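Aminoglycoside phosphotransferase (Streptomyces rimosus, PDB 6FUC) probably phosphorylates streptomycin at its 3''-hydroxyl with ATP as the phosphate donor, which would make it an antibiotic-resistance kinase. Local coordinates at residues 61-66 against 118-123; 93-96 against 102-105; 136-141 against 163-168. One frame throughout, in Å; residues are numbered along the deposited sequence.

Contact 1 of 3, residues 61-66 against 118-123; sequences SWLSTQ and HELPPE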
loop_
_atom_site.group_PDB
_atom_site.type_symbol
_atom_site.label_atom_id
_atom_site.label_comp_id
_atom_site.label_asym_id
_atom_site.label_seq_id
_atom_site.Cartn_x
_atom_site.Cartn_y
_atom_site.Cartn_z
ATOM N N SER A 61 4.045 -8.327 11.548
ATOM C CA SER A 61 4.896 -8.866 12.579
ATOM C C SER A 61 6.341 -9.013 12.154
ATOM O O SER A 61 7.266 -8.723 12.910
ATOM C CB SER A 61 4.309 -10.179 13.026
ATOM O OG SER A 61 5.072 -10.819 13.779
ATOM N N TRP A 62 6.587 -9.471 10.927
ATOM C CA TRP A 62 7.952 -9.582 10.446
ATOM C C TRP A 62 8.613 -8.207 10.365
ATOM O O TRP A 62 9.780 -8.046 10.771
ATOM C CB TRP A 62 8.007 -10.311 9.110
ATOM C CG TRP A 62 9.367 -10.413 8.547
ATOM C CD1 TRP A 62 10.349 -11.298 8.892
ATOM C CD2 TRP A 62 9.976 -9.553 7.556
ATOM N NE1 TRP A 62 11.477 -11.067 8.176
ATOM C CE2 TRP A 62 11.278 -10.017 7.324
ATOM C CE3 TRP A 62 9.506 -8.480 6.809
ATOM C CZ2 TRP A 62 12.110 -9.427 6.374
ATOM C CZ3 TRP A 62 10.353 -7.876 5.886
ATOM C CH2 TRP A 62 11.617 -8.363 5.704
ATOM N N LEU A 63 7.898 -7.227 9.834
ATOM C CA LEU A 63 8.528 -5.896 9.685
ATOM C C LEU A 63 8.925 -5.324 11.010
ATOM O O LEU A 63 9.919 -4.569 11.094
ATOM C CB LEU A 63 7.626 -4.937 8.905
ATOM C CG LEU A 63 8.321 -3.681 8.398
ATOM C CD1 LEU A 63 9.300 -3.983 7.284
ATOM C CD2 LEU A 63 7.327 -2.668 7.936
ATOM N N SER A 64 8.209 -5.678 12.082
ATOM C CA SER A 64 8.563 -5.216 13.411
ATOM C C SER A 64 9.940 -5.719 13.852
ATOM O O SER A 64 10.444 -5.237 14.865
ATOM C CB SER A 64 7.515 -5.665 14.448
ATOM O OG SER A 64 7.629 -7.009 14.858
ATOM N N THR A 65 10.513 -6.695 13.158
ATOM C CA THR A 65 11.849 -7.219 13.484
ATOM C C THR A 65 12.943 -6.623 12.585
ATOM O O THR A 65 14.119 -6.985 12.724
ATOM C CB THR A 65 11.909 -8.739 13.371
ATOM O OG1 THR A 65 11.903 -9.163 11.993
ATOM C CG2 THR A 65 10.819 -9.444 14.113
ATOM N N GLN A 66 12.591 -5.717 11.677
ATOM C CA GLN A 66 13.450 -5.229 10.612
ATOM C C GLN A 66 13.913 -3.779 10.775
ATOM O O GLN A 66 14.511 -3.208 9.881
ATOM C CB GLN A 66 12.813 -5.411 9.253
ATOM C CG GLN A 66 12.491 -6.865 8.944
ATOM C CD GLN A 66 13.760 -7.690 8.877
ATOM O OE1 GLN A 66 14.634 -7.389 8.051
ATOM N NE2 GLN A 66 13.862 -8.710 9.700
ATOM N N HIS A 118 13.717 -0.238 1.251
ATOM C CA HIS A 118 14.246 -0.811 0.050
ATOM C C HIS A 118 15.748 -1.272 0.162
ATOM O O HIS A 118 16.378 -1.670 -0.839
ATOM C CB HIS A 118 14.138 0.145 -1.112
ATOM C CG HIS A 118 12.737 0.395 -1.594
ATOM N ND1 HIS A 118 12.500 1.094 -2.747
ATOM C CD2 HIS A 118 11.526 0.000 -1.136
ATOM C CE1 HIS A 118 11.206 1.147 -2.967
ATOM N NE2 HIS A 118 10.573 0.505 -1.981
ATOM N N GLU A 119 16.331 -1.144 1.279
ATOM C CA GLU A 119 17.647 -1.686 1.538
ATOM C C GLU A 119 17.596 -2.938 2.360
ATOM O O GLU A 119 18.648 -3.585 2.493
ATOM C CB GLU A 119 18.557 -0.612 2.180
ATOM C CG GLU A 119 18.997 0.358 1.085
ATOM C CD GLU A 119 19.862 1.480 1.596
ATOM O OE1 GLU A 119 20.050 1.625 2.795
ATOM O OE2 GLU A 119 20.335 2.279 0.795
ATOM N N LEU A 120 16.436 -3.382 2.841
ATOM C CA LEU A 120 16.379 -4.713 3.446
ATOM C C LEU A 120 16.826 -5.747 2.421
ATOM O O LEU A 120 16.493 -5.634 1.257
ATOM C CB LEU A 120 14.966 -5.035 3.906
ATOM C CG LEU A 120 14.432 -4.174 5.064
ATOM C CD1 LEU A 120 13.033 -4.625 5.390
ATOM C CD2 LEU A 120 15.344 -4.230 6.271
ATOM N N PRO A 121 17.604 -6.770 2.797
ATOM C CA PRO A 121 18.089 -7.717 1.796
ATOM C C PRO A 121 16.984 -8.556 1.193
ATOM O O PRO A 121 16.322 -9.287 1.897
ATOM C CB PRO A 121 19.098 -8.580 2.587
ATOM C CG PRO A 121 18.719 -8.368 4.003
ATOM C CD PRO A 121 18.144 -7.020 4.120
ATOM N N PRO A 122 16.725 -8.419 -0.098
ATOM C CA PRO A 122 15.465 -8.985 -0.584
ATOM C C PRO A 122 15.391 -10.476 -0.523
ATOM O O PRO A 122 14.305 -11.060 -0.358
ATOM C CB PRO A 122 15.333 -8.428 -2.009
ATOM C CG PRO A 122 16.610 -7.970 -2.360
ATOM C CD PRO A 122 17.382 -7.603 -1.133
ATOM N N GLU A 123 16.541 -11.139 -0.676
ATOM C CA GLU A 123 16.580 -12.615 -0.626
ATOM C C GLU A 123 16.249 -13.140 0.785
ATOM O O GLU A 123 15.921 -14.329 0.890
ATOM C CB GLU A 123 17.924 -13.147 -1.096
ATOM C CG GLU A 123 19.092 -13.018 -0.162
ATOM C CD GLU A 123 19.654 -11.620 0.109
ATOM O OE1 GLU A 123 19.218 -10.590 -0.480
ATOM O OE2 GLU A 123 20.646 -11.604 0.892
#
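The indole of Trp62 meets Leu120 obliquely, at its six-membered end, where CH2 of Trp62 lies 4.0 Å from CD1 of Leu120. One face of the same ring is covered from within its own segment: CG of Gln66 rests 3.5 Å above the plane of the Trp62 ring, offset toward the rim. With CG anti to the backbone N (chi1 178°), Trp62 sends its indole out to meet Leu120 coming from the opposite direction. The leucine is the hub, burying 80 Å² of the contact. Its CD1 sits among Trp62, CB of Gln66 and the branch end of Leu63, the last at 4.2 Å from CD1 of Leu63 to CD1 of Leu120. Its other methyl, CD2, packs against the amide of Gln66, 3.7 Å from OE1.

In the bilobal kinase-like fold of aminoglycoside phosphotransferases, helix 50-63 belongs to the N-terminal lobe, whereas the loop after helix 100-117 belongs to the larger C-terminal lobe, so this apolar touch joins the two lobes. Leu120 also leans on Val185 of strand 184-186, and Trp62 on Pro126, which extends the seam on the C-lobe side.

Residues Leu63 to Gln66 form a type I beta turn. The carbonyl O of Trp62 takes two donors from Thr65, its backbone N and its hydroxyl OG1, the latter 2.7 Å from O and in the carbonyl plane. OG1 of Thr65 in turn accepts NE2 of Gln66 at 3.0 Å, nearly straight (167°) and close to the amide plane. This chain of bonds should restrict the rotation of the Gln66 amide. CG of Gln66, opposite the carbonyl carbon (chi1 -59°), lies over the indole; the bend at chi2 then turns the amide toward Thr65 and Leu120.

Contact 2 of 3, residues 93-96 against 102-105; sequences IPAD and MLRA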
loop_
_atom_site.group_PDB
_atom_site.type_symbol
_atom_site.label_atom_id
_atom_site.label_comp_id
_atom_site.label_asym_id
_atom_site.label_seq_id
_atom_site.Cartn_x
_atom_site.Cartn_y
_atom_site.Cartn_z
ATOM N N ILE A 93 0.066 12.110 10.919
ATOM C CA ILE A 93 -0.883 12.559 9.883
ATOM C C ILE A 93 -0.595 11.744 8.622
ATOM O O ILE A 93 0.564 11.714 8.123
ATOM C CB ILE A 93 -0.777 14.063 9.546
ATOM C CG1 ILE A 93 -1.677 14.453 8.360
ATOM C CG2 ILE A 93 0.624 14.535 9.396
ATOM C CD1 ILE A 93 -2.219 15.870 8.471
ATOM N N PRO A 94 -1.601 11.070 8.058
ATOM C CA PRO A 94 -1.371 10.392 6.769
ATOM C C PRO A 94 -0.940 11.410 5.726
ATOM O O PRO A 94 -1.471 12.504 5.644
ATOM C CB PRO A 94 -2.719 9.748 6.453
ATOM C CG PRO A 94 -3.413 9.687 7.748
ATOM C CD PRO A 94 -2.990 10.871 8.521
ATOM N N ALA A 95 0.021 11.024 4.885
ATOM C CA ALA A 95 0.624 11.980 3.980
ATOM C C ALA A 95 -0.324 12.500 2.910
ATOM O O ALA A 95 -0.087 13.611 2.395
ATOM C CB ALA A 95 1.854 11.392 3.358
ATOM N N ASP A 96 -1.421 11.821 2.634
ATOM C CA ASP A 96 -2.375 12.377 1.703
ATOM C C ASP A 96 -3.137 13.553 2.258
ATOM O O ASP A 96 -3.731 14.310 1.482
ATOM C CB ASP A 96 -3.329 11.329 1.174
ATOM C CG ASP A 96 -4.290 10.824 2.233
ATOM O OD1 ASP A 96 -3.816 10.470 3.353
ATOM O OD2 ASP A 96 -5.515 10.716 1.941
ATOM N N MET A 102 3.579 21.046 3.540
ATOM C CA MET A 102 3.910 19.958 4.458
ATOM C C MET A 102 4.527 18.768 3.699
ATOM O O MET A 102 5.506 18.191 4.187
ATOM C CB MET A 102 2.654 19.490 5.157
ATOM C CG MET A 102 2.075 20.357 6.307
ATOM S SD MET A 102 0.369 19.952 6.781
ATOM C CE MET A 102 0.613 18.428 7.652
ATOM N N LEU A 103 3.927 18.393 2.565
ATOM C CA LEU A 103 4.489 17.242 1.825
ATOM C C LEU A 103 5.832 17.561 1.344
ATOM O O LEU A 103 6.743 16.704 1.320
ATOM C CB LEU A 103 3.527 16.815 0.692
ATOM C CG LEU A 103 3.868 15.507 0.013
ATOM C CD1 LEU A 103 3.799 14.330 0.995
ATOM C CD2 LEU A 103 2.967 15.226 -1.168
ATOM N N ARG A 104 6.041 18.824 0.893
ATOM C CA ARG A 104 7.361 19.194 0.568
ATOM C C ARG A 104 8.347 19.103 1.699
ATOM O O ARG A 104 9.463 18.614 1.564
ATOM C CB ARG A 104 7.371 20.636 -0.032
ATOM C CG ARG A 104 8.717 21.179 -0.350
ATOM C CD ARG A 104 9.335 20.410 -1.439
ATOM N NE ARG A 104 10.617 20.952 -1.856
ATOM C CZ ARG A 104 10.771 21.938 -2.679
ATOM N NH1 ARG A 104 9.746 22.561 -3.243
ATOM N NH2 ARG A 104 11.992 22.292 -3.071
ATOM N N ALA A 105 7.934 19.485 2.907
ATOM C CA ALA A 105 8.811 19.315 4.059
ATOM C C ALA A 105 9.173 17.833 4.317
ATOM O O ALA A 105 10.212 17.557 4.873
ATOM C CB ALA A 105 8.165 19.872 5.353
#
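A small apolar contact between a strand with its following turn and the first part of a long helix, this pair sits in the C-terminal lobe, just beyond the point where the chain has left the five-stranded N-lobe sheet. Two separate touches make it up. From the strand, CD1 of Ile93 meets the methyl CE of Met102 at 3.9 Å, the two side chains crossing at about a right angle. The methionine bends at its last torsion (chi3 74°), which swings CE round toward the strand. Both residues have a second conformer, so this touch is less certain than the next. Farther along, CB of Ala95 lies 4.2 Å from CD1 of Leu103, and the same methyl is equally far from the carbonyl O of Ala95. Leu103 is buried and looks toward the turn; it also packs against Leu192 and against Ala229, Thr232 and Trp233 of helix 219-233. On the strand side, Ile93 and Ala95 bond through their backbones to Leu197 and Ile195, placing 93-94 at the outer edge of the small antiparallel sheet with strands 195-197 and 204-207. The contact closes the short connection between strand 93-94 and helix 100-117, where the linker between the lobes leads into the helical C-terminal lobe, as in the protein-kinase-like fold.

Contact 3 of 3, residues 136-141 against 163-168; sequences SMARDV and ELLARL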
loop_
_atom_site.group_PDB
_atom_site.type_symbol
_atom_site.label_atom_id
_atom_site.label_comp_id
_atom_site.label_asym_id
_atom_site.label_seq_id
_atom_site.Cartn_x
_atom_site.Cartn_y
_atom_site.Cartn_z
ATOM N N SER A 136 -0.747 -12.145 -12.543
ATOM C CA SER A 136 -1.782 -13.154 -12.374
ATOM C C SER A 136 -2.995 -12.649 -11.581
ATOM O O SER A 136 -4.144 -12.946 -11.969
ATOM C CB SER A 136 -1.159 -14.398 -11.755
ATOM O OG SER A 136 -0.130 -14.884 -12.627
ATOM N N MET A 137 -2.780 -11.829 -10.553
ATOM C CA MET A 137 -3.876 -11.230 -9.875
ATOM C C MET A 137 -4.706 -10.331 -10.785
ATOM O O MET A 137 -5.945 -10.371 -10.776
ATOM C CB MET A 137 -3.309 -10.399 -8.745
ATOM C CG MET A 137 -2.860 -11.127 -7.517
ATOM S SD MET A 137 -2.341 -10.063 -6.175
ATOM C CE MET A 137 -3.940 -9.729 -5.487
ATOM N N ALA A 138 -4.076 -9.506 -11.596
ATOM C CA ALA A 138 -4.802 -8.653 -12.547
ATOM C C ALA A 138 -5.601 -9.491 -13.536
ATOM O O ALA A 138 -6.710 -9.118 -13.852
ATOM C CB ALA A 138 -3.818 -7.777 -13.276
ATOM N N ARG A 139 -5.011 -10.561 -14.060
ATOM C CA ARG A 139 -5.804 -11.411 -14.970
ATOM C C ARG A 139 -7.104 -11.884 -14.314
ATOM O O ARG A 139 -8.169 -11.913 -14.925
ATOM C CB ARG A 139 -4.997 -12.632 -15.461
ATOM C CG ARG A 139 -3.842 -12.293 -16.365
ATOM C CD ARG A 139 -3.261 -13.531 -17.098
ATOM N NE ARG A 139 -2.326 -14.305 -16.248
ATOM C CZ ARG A 139 -0.986 -14.336 -16.461
ATOM N NH1 ARG A 139 -0.439 -13.698 -17.511
ATOM N NH2 ARG A 139 -0.184 -15.023 -15.676
ATOM N N ASP A 140 -7.019 -12.232 -13.046
ATOM C CA ASP A 140 -8.186 -12.700 -12.306
ATOM C C ASP A 140 -9.243 -11.606 -12.055
ATOM O O ASP A 140 -10.440 -11.803 -12.216
ATOM C CB ASP A 140 -7.704 -13.310 -10.949
ATOM C CG ASP A 140 -8.847 -13.687 -10.019
ATOM O OD1 ASP A 140 -9.702 -14.472 -10.427
ATOM O OD2 ASP A 140 -8.887 -13.195 -8.851
ATOM N N VAL A 141 -8.782 -10.422 -11.629
ATOM C CA VAL A 141 -9.705 -9.315 -11.423
ATOM C C VAL A 141 -10.428 -8.971 -12.745
ATOM O O VAL A 141 -11.631 -8.738 -12.762
ATOM C CB VAL A 141 -8.984 -8.084 -10.866
ATOM C CG1 VAL A 141 -9.890 -6.890 -10.683
ATOM C CG2 VAL A 141 -8.284 -8.390 -9.541
ATOM N N GLU A 163 -8.810 -4.711 -22.248
ATOM C CA GLU A 163 -7.951 -4.009 -23.188
ATOM C C GLU A 163 -6.761 -3.341 -22.495
ATOM O O GLU A 163 -5.630 -3.372 -22.986
ATOM C CB GLU A 163 -8.743 -2.914 -23.944
ATOM C CG GLU A 163 -9.691 -3.514 -24.943
ATOM C CD GLU A 163 -10.636 -2.499 -25.587
ATOM O OE1 GLU A 163 -10.388 -1.277 -25.529
ATOM O OE2 GLU A 163 -11.654 -2.959 -26.111
ATOM N N LEU A 164 -6.989 -2.794 -21.320
ATOM C CA LEU A 164 -5.919 -2.203 -20.546
ATOM C C LEU A 164 -4.885 -3.257 -20.171
ATOM O O LEU A 164 -3.663 -3.016 -20.293
ATOM C CB LEU A 164 -6.486 -1.484 -19.307
ATOM C CG LEU A 164 -7.425 -0.308 -19.571
ATOM C CD1 LEU A 164 -8.031 0.177 -18.270
ATOM C CD2 LEU A 164 -6.677 0.801 -20.305
ATOM N N LEU A 165 -5.345 -4.400 -19.715
ATOM C CA LEU A 165 -4.435 -5.476 -19.366
ATOM C C LEU A 165 -3.607 -5.939 -20.559
ATOM O O LEU A 165 -2.386 -6.175 -20.471
ATOM C CB LEU A 165 -5.212 -6.638 -18.720
ATOM C CG LEU A 165 -4.294 -7.746 -18.167
ATOM C CD1 LEU A 165 -3.421 -7.236 -17.046
ATOM C CD2 LEU A 165 -5.163 -8.850 -17.634
ATOM N N ALA A 166 -4.294 -6.033 -21.690
ATOM C CA ALA A 166 -3.604 -6.449 -22.933
ATOM C C ALA A 166 -2.521 -5.466 -23.396
ATOM O O ALA A 166 -1.606 -5.880 -24.091
ATOM C CB ALA A 166 -4.648 -6.677 -24.034
ATOM N N ARG A 167 -2.589 -4.195 -23.008
ATOM C CA ARG A 167 -1.516 -3.241 -23.314
ATOM C C ARG A 167 -0.207 -3.574 -22.559
ATOM O O ARG A 167 0.881 -3.299 -22.998
ATOM C CB ARG A 167 -1.867 -1.805 -22.952
ATOM C CG ARG A 167 -2.991 -1.194 -23.746
ATOM C CD ARG A 167 -3.314 0.300 -23.356
ATOM N NE ARG A 167 -4.585 0.581 -24.062
ATOM C CZ ARG A 167 -5.276 1.683 -23.831
ATOM N NH1 ARG A 167 -4.810 2.557 -22.950
ATOM N NH2 ARG A 167 -6.429 1.903 -24.451
ATOM N N LEU A 168 -0.378 -4.167 -21.385
ATOM C CA LEU A 168 0.746 -4.460 -20.475
ATOM C C LEU A 168 1.314 -5.862 -20.737
ATOM O O LEU A 168 2.511 -6.079 -20.512
ATOM C CB LEU A 168 0.236 -4.365 -19.062
ATOM C CG LEU A 168 -0.333 -2.977 -18.665
ATOM C CD1 LEU A 168 -0.875 -3.033 -17.242
ATOM C CD2 LEU A 168 0.691 -1.863 -18.830
#
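Leu165, which buries 64 Å² here, fits both its methyls onto helix 131-143: CD1 touches CB of Ala138 at 3.8 Å, and CD2 lies over the next residue, 3.8 Å from CA of Arg139 and 3.9 Å from its CG. The leucine thus straddles two consecutive positions of the opposing helix. Its CG points opposite its own backbone N, beside the carbonyl carbon (chi1 -173°), and this swings the fork across to them. Ala138 has 27 Å² covered, its methyl set against CD1, while the reach of CD2 to the backbone CA of Arg139 marks a close approach; Ala138 also meets Leu266 of helix 257-266. Arg139 gives 22 Å² through its backbone and the aliphatic base of its chain, which runs at about a right angle to Leu165. Farther out, the arginine bends at chi3 (-81°), and in this conformer, one of two, NH2 makes a weak and doubtful bond of 3.1 Å to OG of Ser136, a hydroxyl also bonded to the carbonyl O of Gly132. Phe135 and Val142 of helix 131-143 also touch Leu165, and Leu168, one turn later, meets Phe135 and helix 257-266. The arrangement is helix-against-helix packing in the helical C-terminal lobe typical of aminoglycoside phosphotransferases, joining helix 131-143 to helix 161-168 beside helix 257-266.

Overall arrangement
From the N terminus, the chain builds the first strands of the five-stranded sheet and helix 50-63, on which segment 61-66 opens contact 1. The loop that contact 1 closes takes in the last two strands of that sheet, the linker and helix 100-117, and returns at 118-123; contact 2, a short closure between 93-96 and 102-105, is nested inside it. Contact 3 follows in series, joining helix 131-143 to helix 161-168. Contact 1 ties the two lobes together, whereas contacts 2 and 3 lie within the C-terminal lobe, on opposite sides of the chain's centre. None touches another: the centres of contacts 1 and 2 are 24 Å apart, those of contacts 2 and 3 are 32 Å apart.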